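Local coordinates for protein putative rRNA methylase (PDB 3EEY) that binds S-adenosylmethionine in a Rossmann-like domain and is probably a methyltransferase that acts on ribosomal RNA, at residues K124-L129 / L154-G159; L9-D14 / P180-I185; K65-L70 / V76-D81; Q120-A125 / G133-V138. All blocks are in the same frame, centred on the assembly; numbering follows the deposited sequence.

Contact 1 of 4, residues K124-L129 / L154-G159; sequences KAMELL and LEFLKG
The ring of Phe156 meets the terminal methyl of Met126 obliquely. CE of Met126 lies 3.7 Å from CE2 of Phe156 and nearly as close to CZ, which places it at the far corner of the ring. Away from this contact, Ile119, Leu122 and Ser123, one to two turns earlier on the helix of Met126, also pack against the ring. The two side chains approach from opposite directions: Phe156 holds its CG anti to the backbone N (chi1 166°), while the methionine chain runs out from its helix and bends at the last torsion (chi3 -80°), turning the methyl toward the aromatic group. The same methyl touches Leu157, its CE 4.2 Å from CD2 of Leu157, and so rests against the ring and the leucine branch together. A long, flexible methionine suits this place, because the backbones stay 11.0 Å apart between CA of Met126 and CA of Leu157 and an unbranched chain can cross much of the interval to meet Phe156 and Leu157. The buried area is small, 84 Å² in all. Helices 115-128 and 148-157 lie side by side on one face of the sheet, and beneath them Met126 and Leu157 both reach Ile185 of strand 181-187, while Met126 also touches Ile135 of strand 133-139.

Contact 2 of 4, residues L9-D14 / P180-I185; sequences LGQSHD and PILVCI
Leu182 spreads its two methyls under helix 8-19, one to each of two consecutive residues. CD2 touches CB of Gln11 at 3.7 Å, and CD1 touches CB of Ser12 at 3.8 Å. Its CB bond points at the helix, and with CG anti to the backbone N (chi1 177°) the fork is turned to meet both residues. Both helix residues offer their CB and send their polar groups elsewhere. The hydroxyl of Ser12 turns back on its own helix and donates to the carbonyl of the preceding turn, OG to O of Leu9 at 2.6 Å. Serine thus fits a buried place, small and satisfied by the backbone. The amide of Gln11 gives its NE2 to O of Lys6 and to OE1 of Gln168 of the second subunit, joining this packing to the dimer interface. His13, on the same helix, hydrogen-bonds Asp36, a residue that binds S-adenosylmethionine. Helix 8-19 packs on the sheet of a Rossmann-like methyltransferase fold, on the face opposite helix 148-157: Leu182 points to the former, while its neighbour Val183 packs on Leu154 and Leu157 of the latter. Strand 181-187 runs antiparallel between strands 133-139 and 165-172.

Contact 3 of 4, residues K65-L70 / V76-D81; sequences KKLTDL and VTLIKD
Leu67 places its CG anti to the carbonyl carbon (chi1 -68°), and Val76 holds CG1 anti to the backbone N (chi1 -175°); together these torsions bring the forked end of the leucine against both methyls of the valine. The contact belongs to a beta-alpha-beta unit of the Rossmann-like methyltransferase fold, in which strand 49-53, helix 57-69 and strand 76-79 follow one another and the two strands lie parallel in the sheet. Leu67, near the end of the helix, faces Val76, the first residue of the returning strand, with the end of the helix and a short loop between them. Their side chains cross at about a right angle, and the leucine branch presses into the notch between the valine methyls: CD1 of Leu67 is 3.7 Å from CG1 of Val76 and 3.9 Å from CG2 of the same residue. The second leucine methyl, CD2, approaches CG2 of Val76 as well. A beta-branched valine suits the strand and offers the helix a broad, short surface, whereas the longer leucine spans much of the 8.3 Å between CA of Leu67 and CA of Val76.

Around this core, Leu67 also packs on Leu72 and Ile73 of the connecting loop, and Thr37 of helix 35-44 touches both Leu67 and Val76. The pairing packs the helix on strand 76-79, the outermost strand on this side of the sheet within the chain; the side chain of Leu67 is about 10 Å from the bound S-adenosylmethionine. Two residues along the strand, Leu78 points to the same side and adds a looser touch, its CD1 4.4 Å from CD1 of Leu67.

Contact 4 of 4, residues Q120-A125 / G133-V138; sequences QALSKA and GIITVV
The axes of helix 120-125 and strand 133-138 run nearly antiparallel, at 163°, and come within 10.4 Å of each other, with Leu122 and Ala125 set against Ile135 and Val137. This is the helix-over-sheet layer of a Rossmann-like fold: the chain runs along helix 115-128, turns back, and enters the sheet as strand 133-139, beside strand 94-101. Alternation along the strand sends Ile135 and Val137 to this face, while Ile134, Thr136 and Val138 pack on helix 8-19 across the sheet. Leu122 and Ala125 lie three residues apart, close to one helical turn, and so share one side of their helix.

Leu122 reaches the strand with a single methyl. Its CD2 rests over two branches, 3.9 Å from CG2 of Val137 and 4.1 Å from CG2 of Ile135, and the side chains cross at a slant in both pairs. Leucine has the length needed here, since its CB bond does not aim straight at the strand and the branch must lean over to it. At the next turn the demand is reversed. There the helix comes nearest, with CA of Ala125 7.6 Å from CA of Ile135, and a lone methyl leaves room for the longer arm of the isoleucine. Phe99 of strand 94-101 touches both Leu122 and Ile135, extending the apolar layer. With CG1 anti to the carbonyl carbon (chi1 -63°) and the arm extended beyond it, CD1 of Ile135 lies 3.9 Å from CB of Ala125.

Contact 3 closes first along the chain and contacts 4 and 1 follow, opening from the same helix, 115-128; contact 2, between the N-terminal helix and the last strand, spans them all. Contacts 1 and 4 have centres 6 Å apart and form one continuous apolar layer, with Leu129 packed on Ile135. Contact 2, centred 12 Å from contact 4, lies on the other face of the sheet and is tied to it through neighbouring strands 133-139 and 181-187, where Ile185 and Val183 probably hydrogen-bond to Ile135 and Val137. Contact 3 stands apart, 26 Å from contact 1, at the opposite end of the same sheet. Helices thus pack on both faces of the cofactor-bearing sheet.

Contact 1 of 4, residues K124-L129 / L154-G159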
loop_
_atom_site.group_PDB
_atom_site.type_symbol
_atom_site.label_atom_id
_atom_site.label_comp_id
_atom_site.label_asym_id
_atom_site.label_seq_id
_atom_site.Cartn_x
_atom_site.Cartn_y
_atom_site.Cartn_z
ATOM N N LYS A 124 19.171 13.131 -1.214
ATOM C CA LYS A 124 19.994 13.000 -2.417
ATOM C C LYS A 124 19.263 12.201 -3.486
ATOM O O LYS A 124 19.256 12.585 -4.658
ATOM C CB LYS A 124 21.350 12.342 -2.099
ATOM C CG LYS A 124 22.280 13.113 -1.147
ATOM C CD LYS A 124 22.363 14.605 -1.477
ATOM C CE LYS A 124 23.560 15.310 -0.835
ATOM N NZ LYS A 124 24.145 14.614 0.346
ATOM N N ALA A 125 18.642 11.100 -3.071
ATOM C CA ALA A 125 17.861 10.259 -3.970
ATOM C C ALA A 125 16.659 11.010 -4.529
ATOM O O ALA A 125 16.349 10.874 -5.711
ATOM C CB ALA A 125 17.416 8.991 -3.267
ATOM N N MET A 126 15.987 11.793 -3.677
ATOM C CA MET A 126 14.837 12.604 -4.110
ATOM C C MET A 126 15.235 13.672 -5.136
ATOM O O MET A 126 14.481 13.934 -6.069
ATOM C CB MET A 126 14.086 13.219 -2.914
ATOM C CG MET A 126 13.029 12.305 -2.279
ATOM S SD MET A 126 12.005 12.994 -0.943
ATOM C CE MET A 126 13.129 12.862 0.434
ATOM N N GLU A 127 16.416 14.272 -4.964
ATOM C CA GLU A 127 16.969 15.220 -5.935
ATOM C C GLU A 127 17.304 14.539 -7.263
ATOM O O GLU A 127 17.013 15.069 -8.336
ATOM C CB GLU A 127 18.221 15.899 -5.367
ATOM C CG GLU A 127 17.936 17.111 -4.481
ATOM C CD GLU A 127 19.045 17.404 -3.480
ATOM O OE1 GLU A 127 20.227 17.090 -3.763
ATOM O OE2 GLU A 127 18.728 17.957 -2.401
ATOM N N LEU A 128 17.918 13.357 -7.174
ATOM C CA LEU A 128 18.367 12.593 -8.343
ATOM C C LEU A 128 17.253 11.951 -9.158
ATOM O O LEU A 128 17.471 11.594 -10.311
ATOM C CB LEU A 128 19.379 11.519 -7.915
ATOM C CG LEU A 128 20.837 11.943 -7.703
ATOM C CD1 LEU A 128 21.626 10.838 -7.029
ATOM C CD2 LEU A 128 21.493 12.337 -9.025
ATOM N N LEU A 129 16.072 11.796 -8.556
ATOM C CA LEU A 129 14.917 11.172 -9.208
ATOM C C LEU A 129 14.371 11.988 -10.346
ATOM O O LEU A 129 14.198 13.203 -10.220
ATOM C CB LEU A 129 13.768 10.963 -8.222
ATOM C CG LEU A 129 13.572 9.652 -7.470
ATOM C CD1 LEU A 129 12.153 9.640 -6.934
ATOM C CD2 LEU A 129 13.822 8.437 -8.352
ATOM N N LEU A 154 10.528 8.380 9.269
ATOM C CA LEU A 154 9.113 8.668 9.074
ATOM C C LEU A 154 8.738 10.114 9.410
ATOM O O LEU A 154 7.945 10.727 8.696
ATOM C CB LEU A 154 8.233 7.674 9.851
ATOM C CG LEU A 154 8.152 6.234 9.314
ATOM C CD1 LEU A 154 7.408 5.307 10.272
ATOM C CD2 LEU A 154 7.514 6.166 7.932
ATOM N N GLU A 155 9.328 10.659 10.470
ATOM C CA GLU A 155 9.110 12.064 10.837
ATOM C C GLU A 155 9.658 13.011 9.773
ATOM O O GLU A 155 9.036 14.027 9.472
ATOM C CB GLU A 155 9.719 12.385 12.208
ATOM C CG GLU A 155 9.164 13.654 12.833
ATOM C CD GLU A 155 10.010 14.174 13.983
ATOM O OE1 GLU A 155 10.939 13.462 14.423
ATOM O OE2 GLU A 155 9.745 15.303 14.447
ATOM N N PHE A 156 10.812 12.667 9.207
ATOM C CA PHE A 156 11.359 13.397 8.068
ATOM C C PHE A 156 10.452 13.324 6.838
ATOM O O PHE A 156 10.194 14.341 6.187
ATOM C CB PHE A 156 12.775 12.904 7.711
ATOM C CG PHE A 156 13.260 13.379 6.357
ATOM C CD1 PHE A 156 13.606 14.716 6.153
ATOM C CD2 PHE A 156 13.364 12.488 5.288
ATOM C CE1 PHE A 156 14.046 15.164 4.912
ATOM C CE2 PHE A 156 13.795 12.921 4.034
ATOM C CZ PHE A 156 14.142 14.262 3.844
ATOM N N LEU A 157 9.988 12.120 6.517
ATOM C CA LEU A 157 9.189 11.888 5.309
ATOM C C LEU A 157 7.767 12.447 5.351
ATOM O O LEU A 157 7.192 12.733 4.299
ATOM C CB LEU A 157 9.165 10.410 4.949
ATOM C CG LEU A 157 10.488 9.850 4.425
ATOM C CD1 LEU A 157 10.375 8.352 4.265
ATOM C CD2 LEU A 157 10.905 10.503 3.120
ATOM N N LYS A 158 7.222 12.627 6.555
ATOM C CA LYS A 158 5.950 13.329 6.744
ATOM C C LYS A 158 6.013 14.785 6.294
ATOM O O LYS A 158 4.979 15.365 5.939
ATOM C CB LYS A 158 5.516 13.288 8.213
ATOM C CG LYS A 158 4.852 11.989 8.657
ATOM C CD LYS A 158 4.821 11.875 10.185
ATOM C CE LYS A 158 4.434 10.473 10.659
ATOM N NZ LYS A 158 2.965 10.233 10.563
ATOM N N GLY A 159 7.221 15.361 6.301
ATOM C CA GLY A 159 7.443 16.762 5.949
ATOM C C GLY A 159 7.700 17.067 4.480
ATOM O O GLY A 159 7.772 18.225 4.093
#

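Contact 2 of 4, residues L9-D14 / P180-I185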
loop_
_atom_site.group_PDB
_atom_site.type_symbol
_atom_site.label_atom_id
_atom_site.label_comp_id
_atom_site.label_asym_id
_atom_site.label_seq_id
_atom_site.Cartn_x
_atom_site.Cartn_y
_atom_site.Cartn_z
ATOM N N LEU A 9 8.720 -6.255 1.901
ATOM C CA LEU A 9 9.811 -6.684 1.032
ATOM C C LEU A 9 9.351 -7.129 -0.359
ATOM O O LEU A 9 9.920 -6.707 -1.360
ATOM C CB LEU A 9 10.620 -7.799 1.702
ATOM C CG LEU A 9 11.868 -8.319 0.976
ATOM C CD1 LEU A 9 12.932 -7.234 0.763
ATOM C CD2 LEU A 9 12.459 -9.496 1.729
ATOM N N GLY A 10 8.320 -7.965 -0.415
ATOM C CA GLY A 10 7.743 -8.413 -1.676
ATOM C C GLY A 10 7.065 -7.310 -2.469
ATOM O O GLY A 10 7.140 -7.290 -3.695
ATOM N N GLN A 11 6.405 -6.397 -1.760
ATOM C CA GLN A 11 5.723 -5.253 -2.359
ATOM C C GLN A 11 6.667 -4.201 -2.951
ATOM O O GLN A 11 6.343 -3.598 -3.981
ATOM C CB GLN A 11 4.784 -4.607 -1.346
ATOM C CG GLN A 11 3.497 -5.372 -1.124
ATOM C CD GLN A 11 2.459 -4.552 -0.421
ATOM O OE1 GLN A 11 2.104 -3.453 -0.863
ATOM N NE2 GLN A 11 1.955 -5.079 0.683
ATOM N N SER A 12 7.824 -3.993 -2.310
ATOM C CA SER A 12 8.873 -3.115 -2.850
ATOM C C SER A 12 9.313 -3.527 -4.260
ATOM O O SER A 12 9.432 -2.686 -5.147
ATOM C CB SER A 12 10.076 -3.038 -1.909
ATOM O OG SER A 12 10.792 -4.262 -1.849
ATOM N N HIS A 13 9.508 -4.826 -4.466
ATOM C CA HIS A 13 9.830 -5.376 -5.781
ATOM C C HIS A 13 8.716 -5.164 -6.809
ATOM O O HIS A 13 8.991 -4.833 -7.963
ATOM C CB HIS A 13 10.147 -6.860 -5.650
ATOM C CG HIS A 13 11.487 -7.141 -5.045
ATOM N ND1 HIS A 13 12.400 -7.990 -5.627
ATOM C CD2 HIS A 13 12.067 -6.687 -3.910
ATOM C CE1 HIS A 13 13.484 -8.050 -4.877
ATOM N NE2 HIS A 13 13.308 -7.265 -3.831
ATOM N N ASP A 14 7.464 -5.356 -6.383
ATOM C CA ASP A 14 6.288 -5.114 -7.224
ATOM C C ASP A 14 6.161 -3.659 -7.678
ATOM O O ASP A 14 5.828 -3.402 -8.837
ATOM C CB ASP A 14 5.001 -5.549 -6.512
ATOM C CG ASP A 14 4.811 -7.063 -6.491
ATOM O OD1 ASP A 14 5.650 -7.802 -7.046
ATOM O OD2 ASP A 14 3.800 -7.518 -5.921
ATOM N N PRO A 180 8.032 -5.484 9.044
ATOM C CA PRO A 180 8.671 -4.429 8.247
ATOM C C PRO A 180 7.680 -3.508 7.530
ATOM O O PRO A 180 6.632 -3.949 7.052
ATOM C CB PRO A 180 9.523 -5.215 7.238
ATOM C CG PRO A 180 9.780 -6.518 7.912
ATOM C CD PRO A 180 8.539 -6.825 8.689
ATOM N N ILE A 181 8.025 -2.227 7.492
ATOM C CA ILE A 181 7.182 -1.177 6.927
ATOM C C ILE A 181 7.680 -0.777 5.541
ATOM O O ILE A 181 8.871 -0.620 5.357
ATOM C CB ILE A 181 7.185 0.033 7.876
ATOM C CG1 ILE A 181 6.356 -0.286 9.125
ATOM C CG2 ILE A 181 6.670 1.295 7.200
ATOM C CD1 ILE A 181 6.555 0.703 10.251
ATOM N N LEU A 182 6.769 -0.616 4.575
ATOM C CA LEU A 182 7.125 -0.109 3.246
ATOM C C LEU A 182 6.737 1.357 3.034
ATOM O O LEU A 182 5.578 1.715 3.163
ATOM C CB LEU A 182 6.476 -0.951 2.148
ATOM C CG LEU A 182 6.721 -0.484 0.708
ATOM C CD1 LEU A 182 8.194 -0.582 0.297
ATOM C CD2 LEU A 182 5.849 -1.249 -0.254
ATOM N N VAL A 183 7.715 2.188 2.684
ATOM C CA VAL A 183 7.440 3.553 2.257
ATOM C C VAL A 183 7.753 3.677 0.763
ATOM O O VAL A 183 8.803 3.249 0.305
ATOM C CB VAL A 183 8.204 4.605 3.100
ATOM C CG1 VAL A 183 7.839 5.998 2.676
ATOM C CG2 VAL A 183 7.872 4.457 4.581
ATOM N N CYS A 184 6.805 4.216 0.004
ATOM C CA CYS A 184 6.990 4.480 -1.412
ATOM C C CYS A 184 6.970 5.975 -1.645
ATOM O O CYS A 184 6.004 6.640 -1.296
ATOM C CB CYS A 184 5.884 3.827 -2.232
ATOM S SG CYS A 184 5.988 2.055 -2.297
ATOM N N ILE A 185 8.053 6.501 -2.209
ATOM C CA ILE A 185 8.148 7.913 -2.563
ATOM C C ILE A 185 8.169 8.044 -4.078
ATOM O O ILE A 185 9.041 7.483 -4.726
ATOM C CB ILE A 185 9.434 8.553 -1.990
ATOM C CG1 ILE A 185 9.573 8.253 -0.492
ATOM C CG2 ILE A 185 9.465 10.049 -2.269
ATOM C CD1 ILE A 185 10.980 8.332 0.012
#

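Contact 3 of 4, residues K65-L70 / V76-D81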
loop_
_atom_site.group_PDB
_atom_site.type_symbol
_atom_site.label_atom_id
_atom_site.label_comp_id
_atom_site.label_asym_id
_atom_site.label_seq_id
_atom_site.Cartn_x
_atom_site.Cartn_y
_atom_site.Cartn_z
ATOM N N LYS A 65 30.169 -11.278 -6.093
ATOM C CA LYS A 65 30.093 -12.717 -6.319
ATOM C C LYS A 65 28.736 -13.121 -6.898
ATOM O O LYS A 65 28.672 -13.860 -7.875
ATOM C CB LYS A 65 30.374 -13.475 -5.022
ATOM C CG LYS A 65 30.421 -14.989 -5.176
ATOM C CD LYS A 65 30.634 -15.666 -3.836
ATOM C CE LYS A 65 30.299 -17.145 -3.895
ATOM N NZ LYS A 65 31.200 -17.907 -4.806
ATOM N N LYS A 66 27.670 -12.611 -6.286
ATOM C CA LYS A 66 26.291 -12.790 -6.749
ATOM C C LYS A 66 26.071 -12.404 -8.209
ATOM O O LYS A 66 25.571 -13.207 -8.994
ATOM C CB LYS A 66 25.348 -11.968 -5.873
ATOM C CG LYS A 66 24.541 -12.773 -4.884
ATOM C CD LYS A 66 23.143 -13.011 -5.428
ATOM C CE LYS A 66 22.182 -13.649 -4.429
ATOM N NZ LYS A 66 22.649 -13.721 -3.021
ATOM N N LEU A 67 26.456 -11.178 -8.558
ATOM C CA LEU A 67 26.230 -10.636 -9.887
ATOM C C LEU A 67 27.059 -11.312 -10.977
ATOM O O LEU A 67 26.588 -11.442 -12.102
ATOM C CB LEU A 67 26.484 -9.131 -9.883
ATOM C CG LEU A 67 25.515 -8.256 -9.089
ATOM C CD1 LEU A 67 26.167 -6.924 -8.804
ATOM C CD2 LEU A 67 24.198 -8.067 -9.820
ATOM N N THR A 68 28.274 -11.740 -10.635
ATOM C CA THR A 68 29.168 -12.429 -11.579
ATOM C C THR A 68 28.625 -13.833 -11.869
ATOM O O THR A 68 28.673 -14.311 -13.012
ATOM C CB THR A 68 30.636 -12.505 -11.047
ATOM O OG1 THR A 68 31.042 -11.221 -10.552
ATOM C CG2 THR A 68 31.608 -12.947 -12.145
ATOM N N ASP A 69 28.091 -14.460 -10.819
ATOM C CA ASP A 69 27.439 -15.769 -10.889
ATOM C C ASP A 69 26.215 -15.778 -11.795
ATOM O O ASP A 69 25.921 -16.795 -12.415
ATOM C CB ASP A 69 27.016 -16.248 -9.494
ATOM C CG ASP A 69 28.172 -16.826 -8.682
ATOM O OD1 ASP A 69 29.311 -16.893 -9.199
ATOM O OD2 ASP A 69 27.939 -17.209 -7.512
ATOM N N LEU A 70 25.512 -14.648 -11.873
ATOM C CA LEU A 70 24.276 -14.560 -12.648
ATOM C C LEU A 70 24.422 -13.862 -13.982
ATOM O O LEU A 70 23.415 -13.620 -14.644
ATOM C CB LEU A 70 23.190 -13.852 -11.845
ATOM C CG LEU A 70 22.939 -14.279 -10.403
ATOM C CD1 LEU A 70 21.971 -13.323 -9.746
ATOM C CD2 LEU A 70 22.437 -15.708 -10.306
ATOM N N VAL A 76 26.454 -3.158 -13.625
ATOM C CA VAL A 76 26.460 -2.689 -12.230
ATOM C C VAL A 76 27.769 -1.996 -11.823
ATOM O O VAL A 76 28.852 -2.547 -12.001
ATOM C CB VAL A 76 26.147 -3.848 -11.243
ATOM C CG1 VAL A 76 26.025 -3.336 -9.816
ATOM C CG2 VAL A 76 24.871 -4.572 -11.649
ATOM N N THR A 77 27.654 -0.786 -11.277
ATOM C CA THR A 77 28.783 -0.080 -10.669
ATOM C C THR A 77 28.675 -0.145 -9.140
ATOM O O THR A 77 27.814 0.500 -8.533
ATOM C CB THR A 77 28.841 1.393 -11.129
ATOM O OG1 THR A 77 28.847 1.451 -12.559
ATOM C CG2 THR A 77 30.075 2.083 -10.596
ATOM N N LEU A 78 29.548 -0.933 -8.525
ATOM C CA LEU A 78 29.559 -1.081 -7.071
ATOM C C LEU A 78 30.517 -0.095 -6.426
ATOM O O LEU A 78 31.686 -0.005 -6.811
ATOM C CB LEU A 78 29.918 -2.513 -6.662
ATOM C CG LEU A 78 28.907 -3.619 -6.991
ATOM C CD1 LEU A 78 29.460 -4.974 -6.593
ATOM C CD2 LEU A 78 27.569 -3.367 -6.316
ATOM N N ILE A 79 30.009 0.639 -5.439
ATOM C CA ILE A 79 30.739 1.726 -4.797
ATOM C C ILE A 79 30.809 1.462 -3.300
ATOM O O ILE A 79 29.781 1.272 -2.650
ATOM C CB ILE A 79 30.061 3.091 -5.087
ATOM C CG1 ILE A 79 30.216 3.453 -6.572
ATOM C CG2 ILE A 79 30.652 4.187 -4.230
ATOM C CD1 ILE A 79 29.030 4.166 -7.161
ATOM N N LYS A 80 32.024 1.419 -2.757
ATOM C CA LYS A 80 32.196 1.269 -1.323
ATOM C C LYS A 80 32.223 2.651 -0.665
ATOM O O LYS A 80 33.275 3.166 -0.271
ATOM C CB LYS A 80 33.443 0.451 -0.977
ATOM C CG LYS A 80 33.437 -0.083 0.454
ATOM C CD LYS A 80 34.817 0.002 1.080
ATOM C CE LYS A 80 34.745 -0.164 2.585
ATOM N NZ LYS A 80 36.069 0.044 3.230
ATOM N N ASP A 81 31.042 3.247 -0.574
ATOM C CA ASP A 81 30.844 4.511 0.119
ATOM C C ASP A 81 29.418 4.532 0.662
ATOM O O ASP A 81 28.576 3.736 0.247
ATOM C CB ASP A 81 31.073 5.686 -0.839
ATOM C CG ASP A 81 31.404 6.994 -0.120
ATOM O OD1 ASP A 81 31.418 7.035 1.133
ATOM O OD2 ASP A 81 31.649 7.993 -0.828
#

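Contact 4 of 4, residues Q120-A125 / G133-V138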
loop_
_atom_site.group_PDB
_atom_site.type_symbol
_atom_site.label_atom_id
_atom_site.label_comp_id
_atom_site.label_asym_id
_atom_site.label_seq_id
_atom_site.Cartn_x
_atom_site.Cartn_y
_atom_site.Cartn_z
ATOM N N GLN A 120 19.821 11.950 4.864
ATOM C CA GLN A 120 20.699 12.556 3.858
ATOM C C GLN A 120 20.593 11.869 2.499
ATOM O O GLN A 120 20.385 12.539 1.488
ATOM C CB GLN A 120 22.156 12.486 4.298
ATOM C CG GLN A 120 22.651 13.623 5.130
ATOM C CD GLN A 120 24.154 13.607 5.203
ATOM O OE1 GLN A 120 24.833 13.899 4.214
ATOM N NE2 GLN A 120 24.690 13.239 6.367
ATOM N N ALA A 121 20.744 10.539 2.484
ATOM C CA ALA A 121 20.634 9.743 1.244
ATOM C C ALA A 121 19.269 9.857 0.599
ATOM O O ALA A 121 19.175 9.901 -0.629
ATOM C CB ALA A 121 20.942 8.305 1.503
ATOM N N LEU A 122 18.218 9.898 1.424
ATOM C CA LEU A 122 16.859 10.102 0.923
ATOM C C LEU A 122 16.683 11.453 0.233
ATOM O O LEU A 122 16.025 11.525 -0.791
ATOM C CB LEU A 122 15.818 9.923 2.027
ATOM C CG LEU A 122 15.522 8.495 2.482
ATOM C CD1 LEU A 122 14.781 8.511 3.811
ATOM C CD2 LEU A 122 14.745 7.728 1.429
ATOM N N SER A 123 17.274 12.507 0.792
ATOM C CA SER A 123 17.283 13.832 0.142
ATOM C C SER A 123 18.015 13.799 -1.195
ATOM O O SER A 123 17.539 14.372 -2.178
ATOM C CB SER A 123 17.944 14.888 1.031
ATOM O OG SER A 123 17.615 14.686 2.393
ATOM N N LYS A 124 19.171 13.131 -1.214
ATOM C CA LYS A 124 19.994 13.000 -2.417
ATOM C C LYS A 124 19.263 12.201 -3.486
ATOM O O LYS A 124 19.256 12.585 -4.658
ATOM C CB LYS A 124 21.350 12.342 -2.099
ATOM C CG LYS A 124 22.280 13.113 -1.147
ATOM C CD LYS A 124 22.363 14.605 -1.477
ATOM C CE LYS A 124 23.560 15.310 -0.835
ATOM N NZ LYS A 124 24.145 14.614 0.346
ATOM N N ALA A 125 18.642 11.100 -3.071
ATOM C CA ALA A 125 17.861 10.259 -3.970
ATOM C C ALA A 125 16.659 11.010 -4.529
ATOM O O ALA A 125 16.349 10.874 -5.711
ATOM C CB ALA A 125 17.416 8.991 -3.267
ATOM N N GLY A 133 9.513 8.992 -11.133
ATOM C CA GLY A 133 10.428 7.994 -10.578
ATOM C C GLY A 133 10.041 7.602 -9.165
ATOM O O GLY A 133 9.246 8.288 -8.548
ATOM N N ILE A 134 10.612 6.510 -8.651
ATOM C CA ILE A 134 10.191 5.952 -7.355
ATOM C C ILE A 134 11.351 5.626 -6.423
ATOM O O ILE A 134 12.406 5.206 -6.863
ATOM C CB ILE A 134 9.235 4.722 -7.544
ATOM C CG1 ILE A 134 8.577 4.313 -6.224
ATOM C CG2 ILE A 134 9.968 3.509 -8.159
ATOM C CD1 ILE A 134 7.080 4.238 -6.263
ATOM N N ILE A 135 11.162 5.865 -5.135
ATOM C CA ILE A 135 12.049 5.344 -4.105
ATOM C C ILE A 135 11.208 4.399 -3.268
ATOM O O ILE A 135 10.107 4.759 -2.860
ATOM C CB ILE A 135 12.616 6.463 -3.193
ATOM C CG1 ILE A 135 13.479 7.428 -4.003
ATOM C CG2 ILE A 135 13.437 5.873 -2.021
ATOM C CD1 ILE A 135 13.551 8.829 -3.436
ATOM N N THR A 136 11.711 3.187 -3.032
ATOM C CA THR A 136 11.103 2.300 -2.047
ATOM C C THR A 136 12.015 2.176 -0.825
ATOM O O THR A 136 13.228 2.094 -0.960
ATOM C CB THR A 136 10.788 0.905 -2.626
ATOM O OG1 THR A 136 12.008 0.263 -3.005
ATOM C CG2 THR A 136 9.868 1.014 -3.838
ATOM N N VAL A 137 11.418 2.212 0.360
ATOM C CA VAL A 137 12.143 2.094 1.628
ATOM C C VAL A 137 11.483 0.992 2.461
ATOM O O VAL A 137 10.357 1.148 2.941
ATOM C CB VAL A 137 12.134 3.436 2.424
ATOM C CG1 VAL A 137 13.100 3.387 3.597
ATOM C CG2 VAL A 137 12.467 4.612 1.525
ATOM N N VAL A 138 12.162 -0.146 2.600
ATOM C CA VAL A 138 11.705 -1.180 3.519
ATOM C C VAL A 138 12.372 -0.901 4.871
ATOM O O VAL A 138 13.590 -0.918 4.982
ATOM C CB VAL A 138 12.005 -2.615 3.004
ATOM C CG1 VAL A 138 11.443 -3.658 3.958
ATOM C CG2 VAL A 138 11.403 -2.825 1.625
#